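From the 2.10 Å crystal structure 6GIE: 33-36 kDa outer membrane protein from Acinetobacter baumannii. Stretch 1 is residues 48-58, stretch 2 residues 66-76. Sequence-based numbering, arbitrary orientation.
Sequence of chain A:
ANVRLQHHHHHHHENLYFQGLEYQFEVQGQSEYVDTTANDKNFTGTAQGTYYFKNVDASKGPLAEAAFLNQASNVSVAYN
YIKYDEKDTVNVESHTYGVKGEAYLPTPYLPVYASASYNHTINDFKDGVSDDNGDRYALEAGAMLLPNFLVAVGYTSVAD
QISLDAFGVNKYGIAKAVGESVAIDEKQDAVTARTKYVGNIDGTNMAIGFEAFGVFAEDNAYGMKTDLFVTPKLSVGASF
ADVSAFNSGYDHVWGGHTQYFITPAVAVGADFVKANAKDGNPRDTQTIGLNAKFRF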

# COMPACT_ATOMS: atom_id res chain seq x y z
N GLN A 48 7.22 1.04 9.93
CA GLN A 48 6.65 2.30 9.54
C GLN A 48 5.65 2.77 10.53
O GLN A 48 4.98 1.97 11.22
CB GLN A 48 6.07 2.36 8.08
CG GLN A 48 5.02 1.39 7.74
CD GLN A 48 4.51 1.44 6.26
OE1 GLN A 48 4.35 2.50 5.64
NE2 GLN A 48 4.17 0.28 5.75
N GLY A 49 5.57 4.09 10.60
CA GLY A 49 4.66 4.74 11.54
C GLY A 49 3.77 5.69 10.79
O GLY A 49 4.24 6.41 9.96
N THR A 50 2.49 5.69 11.10
CA THR A 50 1.58 6.64 10.52
C THR A 50 0.77 7.49 11.54
O THR A 50 0.19 7.00 12.50
CB THR A 50 0.66 5.92 9.50
OG1 THR A 50 1.50 5.19 8.62
CG2 THR A 50 -0.10 6.94 8.66
N TYR A 51 0.73 8.78 11.29
CA TYR A 51 -0.12 9.68 12.06
C TYR A 51 -1.25 10.26 11.19
O TYR A 51 -1.00 10.98 10.25
CB TYR A 51 0.72 10.81 12.62
CG TYR A 51 -0.13 11.86 13.31
CD1 TYR A 51 -0.83 11.55 14.44
CD2 TYR A 51 -0.22 13.17 12.83
CE1 TYR A 51 -1.62 12.48 15.08
CE2 TYR A 51 -1.00 14.11 13.49
CZ TYR A 51 -1.71 13.73 14.61
OH TYR A 51 -2.51 14.60 15.32
N TYR A 52 -2.48 9.98 11.56
CA TYR A 52 -3.65 10.49 10.86
C TYR A 52 -4.06 11.77 11.52
O TYR A 52 -4.04 11.89 12.77
CB TYR A 52 -4.77 9.45 10.84
CG TYR A 52 -4.33 8.16 10.15
CD1 TYR A 52 -4.50 8.01 8.82
CD2 TYR A 52 -3.75 7.12 10.86
CE1 TYR A 52 -4.07 6.90 8.13
CE2 TYR A 52 -3.36 5.94 10.19
CZ TYR A 52 -3.53 5.84 8.79
OH TYR A 52 -3.18 4.73 8.04
N PHE A 53 -4.38 12.77 10.70
CA PHE A 53 -4.63 14.10 11.26
C PHE A 53 -5.96 14.08 11.97
O PHE A 53 -6.21 14.86 12.80
CB PHE A 53 -4.68 15.16 10.17
CG PHE A 53 -3.41 15.28 9.37
CD1 PHE A 53 -2.20 14.72 9.78
CD2 PHE A 53 -3.42 16.03 8.20
CE1 PHE A 53 -1.04 14.88 9.03
CE2 PHE A 53 -2.27 16.17 7.45
CZ PHE A 53 -1.09 15.61 7.86
N LYS A 54 -6.84 13.16 11.60
CA LYS A 54 -8.11 13.08 12.27
C LYS A 54 -8.29 11.62 12.70
O LYS A 54 -7.63 10.75 12.16
CB LYS A 54 -9.16 13.55 11.27
CG LYS A 54 -10.64 13.27 11.54
CD LYS A 54 -11.56 14.31 10.87
CE LYS A 54 -11.18 14.71 9.43
NZ LYS A 54 -11.42 16.18 9.14
N ASN A 55 -9.11 11.41 13.73
CA ASN A 55 -9.58 10.14 14.15
C ASN A 55 -10.08 9.34 12.94
O ASN A 55 -10.82 9.87 12.11
CB ASN A 55 -10.70 10.33 15.16
CG ASN A 55 -11.02 9.07 15.92
OD1 ASN A 55 -10.31 8.05 15.83
ND2 ASN A 55 -12.10 9.12 16.71
N VAL A 56 -9.60 8.11 12.81
CA VAL A 56 -10.06 7.20 11.79
C VAL A 56 -11.08 6.24 12.37
O VAL A 56 -10.80 5.52 13.34
CB VAL A 56 -8.91 6.36 11.20
CG1 VAL A 56 -9.51 5.36 10.18
CG2 VAL A 56 -7.89 7.28 10.54
N ASP A 57 -12.27 6.22 11.76
CA ASP A 57 -13.39 5.34 12.16
C ASP A 57 -13.47 4.10 11.26
O ASP A 57 -13.95 4.19 10.11
CB ASP A 57 -14.68 6.12 12.08
CG ASP A 57 -15.89 5.31 12.53
OD1 ASP A 57 -15.76 4.07 12.70
OD2 ASP A 57 -16.98 5.93 12.72
N ALA A 58 -13.07 2.96 11.80
CA ALA A 58 -12.95 1.69 11.06
C ALA A 58 -14.18 0.76 11.10
O ALA A 58 -14.12 -0.36 10.58
CB ALA A 58 -11.71 0.89 11.58
N ALA A 66 -9.64 1.21 6.41
CA ALA A 66 -10.39 2.25 7.13
C ALA A 66 -9.84 3.64 6.84
O ALA A 66 -10.66 4.61 6.79
CB ALA A 66 -10.36 1.98 8.65
N ALA A 67 -8.51 3.76 6.63
CA ALA A 67 -7.92 5.13 6.39
C ALA A 67 -8.43 5.67 5.05
O ALA A 67 -8.93 6.84 4.92
CB ALA A 67 -6.39 5.14 6.42
N PHE A 68 -8.27 4.84 4.03
CA PHE A 68 -8.87 5.15 2.72
C PHE A 68 -10.39 5.44 2.74
O PHE A 68 -10.87 6.49 2.22
CB PHE A 68 -8.59 4.05 1.72
CG PHE A 68 -9.10 4.37 0.36
CD1 PHE A 68 -8.42 5.26 -0.46
CD2 PHE A 68 -10.24 3.79 -0.11
CE1 PHE A 68 -8.92 5.57 -1.74
CE2 PHE A 68 -10.75 4.07 -1.40
CZ PHE A 68 -10.09 4.97 -2.20
N LEU A 69 -11.13 4.60 3.41
CA LEU A 69 -12.56 4.84 3.48
C LEU A 69 -12.92 6.10 4.27
O LEU A 69 -13.96 6.67 4.04
CB LEU A 69 -13.31 3.64 4.04
CG LEU A 69 -13.25 2.34 3.18
CD1 LEU A 69 -13.79 1.15 3.92
CD2 LEU A 69 -14.06 2.54 1.91
N ASN A 70 -12.15 6.55 5.24
CA ASN A 70 -12.54 7.84 5.66
C ASN A 70 -11.68 9.02 5.14
O ASN A 70 -11.76 10.10 5.63
CB ASN A 70 -13.20 7.97 7.08
CG ASN A 70 -12.69 7.04 8.17
OD1 ASN A 70 -12.51 7.57 9.22
ND2 ASN A 70 -12.72 5.67 8.02
N GLN A 71 -10.94 8.77 4.06
CA GLN A 71 -10.16 9.80 3.37
C GLN A 71 -9.32 10.49 4.40
O GLN A 71 -9.34 11.70 4.53
CB GLN A 71 -11.11 10.77 2.63
CG GLN A 71 -11.85 9.98 1.55
CD GLN A 71 -13.04 10.70 0.97
OE1 GLN A 71 -12.89 11.73 0.33
NE2 GLN A 71 -14.24 10.14 1.16
N ALA A 72 -8.56 9.70 5.14
CA ALA A 72 -7.80 10.22 6.27
C ALA A 72 -6.43 10.71 5.79
O ALA A 72 -5.52 9.92 5.48
CB ALA A 72 -7.64 9.14 7.29
N SER A 73 -6.30 12.03 5.72
CA SER A 73 -4.98 12.66 5.55
C SER A 73 -4.02 12.24 6.71
O SER A 73 -4.48 11.99 7.85
CB SER A 73 -5.15 14.17 5.59
OG SER A 73 -6.06 14.52 4.54
N ASN A 74 -2.73 12.23 6.37
CA ASN A 74 -1.71 11.76 7.22
C ASN A 74 -0.26 11.99 6.72
O ASN A 74 0.03 12.31 5.54
CB ASN A 74 -1.89 10.23 7.39
CG ASN A 74 -1.58 9.47 6.13
OD1 ASN A 74 -0.42 9.14 5.90
ND2 ASN A 74 -2.61 9.16 5.30
N VAL A 75 0.65 11.74 7.65
CA VAL A 75 2.02 11.64 7.32
C VAL A 75 2.52 10.36 7.93
O VAL A 75 2.03 9.93 9.00
CB VAL A 75 2.84 12.80 7.91
CG1 VAL A 75 2.73 12.85 9.44
CG2 VAL A 75 4.32 12.68 7.56
N SER A 76 3.56 9.85 7.30
CA SER A 76 4.08 8.57 7.53
C SER A 76 5.58 8.61 7.47
O SER A 76 6.13 9.37 6.70
CB SER A 76 3.51 7.62 6.47
OG SER A 76 3.54 6.37 7.04
O HOH W 1 -7.08 11.87 9.01

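Where a β-strand must pair with a chain that has just left a helix, small apolar side chains often fill the space between them, and the contact between residues 48–58 and 66–76 of this outer membrane protein is a compact example. At its apolar centre lies the ring of Tyr-52, a buried residue whose side chain, in the m rotamer (chi1 −60°), ends nearer the second stretch than its CA-to-CB bond alone would suggest. Tyr-52 CE1 approaches Ala-67 CB to 3.4 Å, and Tyr-52 CD1 lies 3.7 Å from Ala-72 CB. Both alanines direct their CA-to-CB bonds toward the first stretch, and a single methyl group is enough to meet the ring at these short distances.

Val-56 extends this patch beyond the corner that the chain turns at Phe-53 and Lys-54. Its two methyl groups reach different neighbours: Val-56 CG1 packs 3.8 Å from Ala-66 CB, while Val-56 CG2 lies 3.8 Å from Ala-72 CB. A β-branched residue thus spans two alanines, one in the helix and one in the loop that follows it. Farther along, Ala-58 CB and Ala-66 CB meet at 3.4 Å, a close approach that suits two residues with nothing beyond CB. Altogether the two stretches bury 708 Å², summed over both sides.

On the surface, Phe-53 lays its ring across the start of the returning strand. Asn-74 CA stands over the ring face, 4.0 Å from the centroid of Phe-53, in a CH-π contact, and Phe-53 CE1 comes within 4.3 Å of Val-75 CG1. The flat aromatic side chain can cover backbone as well as side chain, and here Asn-74 CA and Ser-73 O lie over one of its faces.

The strand pairing is antiparallel, with the strand axes at 165°. Tyr-51 and Val-75 form the hydrogen-bonded pair: Tyr-51 N donates to Val-75 O at 2.9 Å, and Val-75 N returns a bond to Tyr-51 O at 3.2 Å. Beside the paired residues, at the corner, Phe-53 N donates to Ser-73 O at 3.0 Å. Water 1 extends the link at the corner, accepting from Lys-54 N at 2.9 Å and lying 2.8 Å from Ser-73 O.

The polar edge has two parts. On the sheet face carrying Thr-50, Tyr-52, Asn-74 and Ser-76, the hydroxyls Thr-50 OG1 and Ser-76 OG are hydrogen-bonded at 2.8 Å; short side chains suit this non-hydrogen-bonded pair, whose CA atoms are 4.3 Å apart. Nearby, Asn-74 braces its own stretch, with Asn-74 ND2 donating to Ala-72 O at 3.0 Å.

At the other part, Asn-70, the first residue to leave helical phi/psi, uses its amide in place of a strand's backbone. Asp-57 N donates to Asn-70 OD1 at 2.9 Å, and Asn-70 ND2 donates to Asp-57 O at 2.8 Å. An amide suits the site because it offers a donor and an acceptor together, satisfying both backbone groups of one residue.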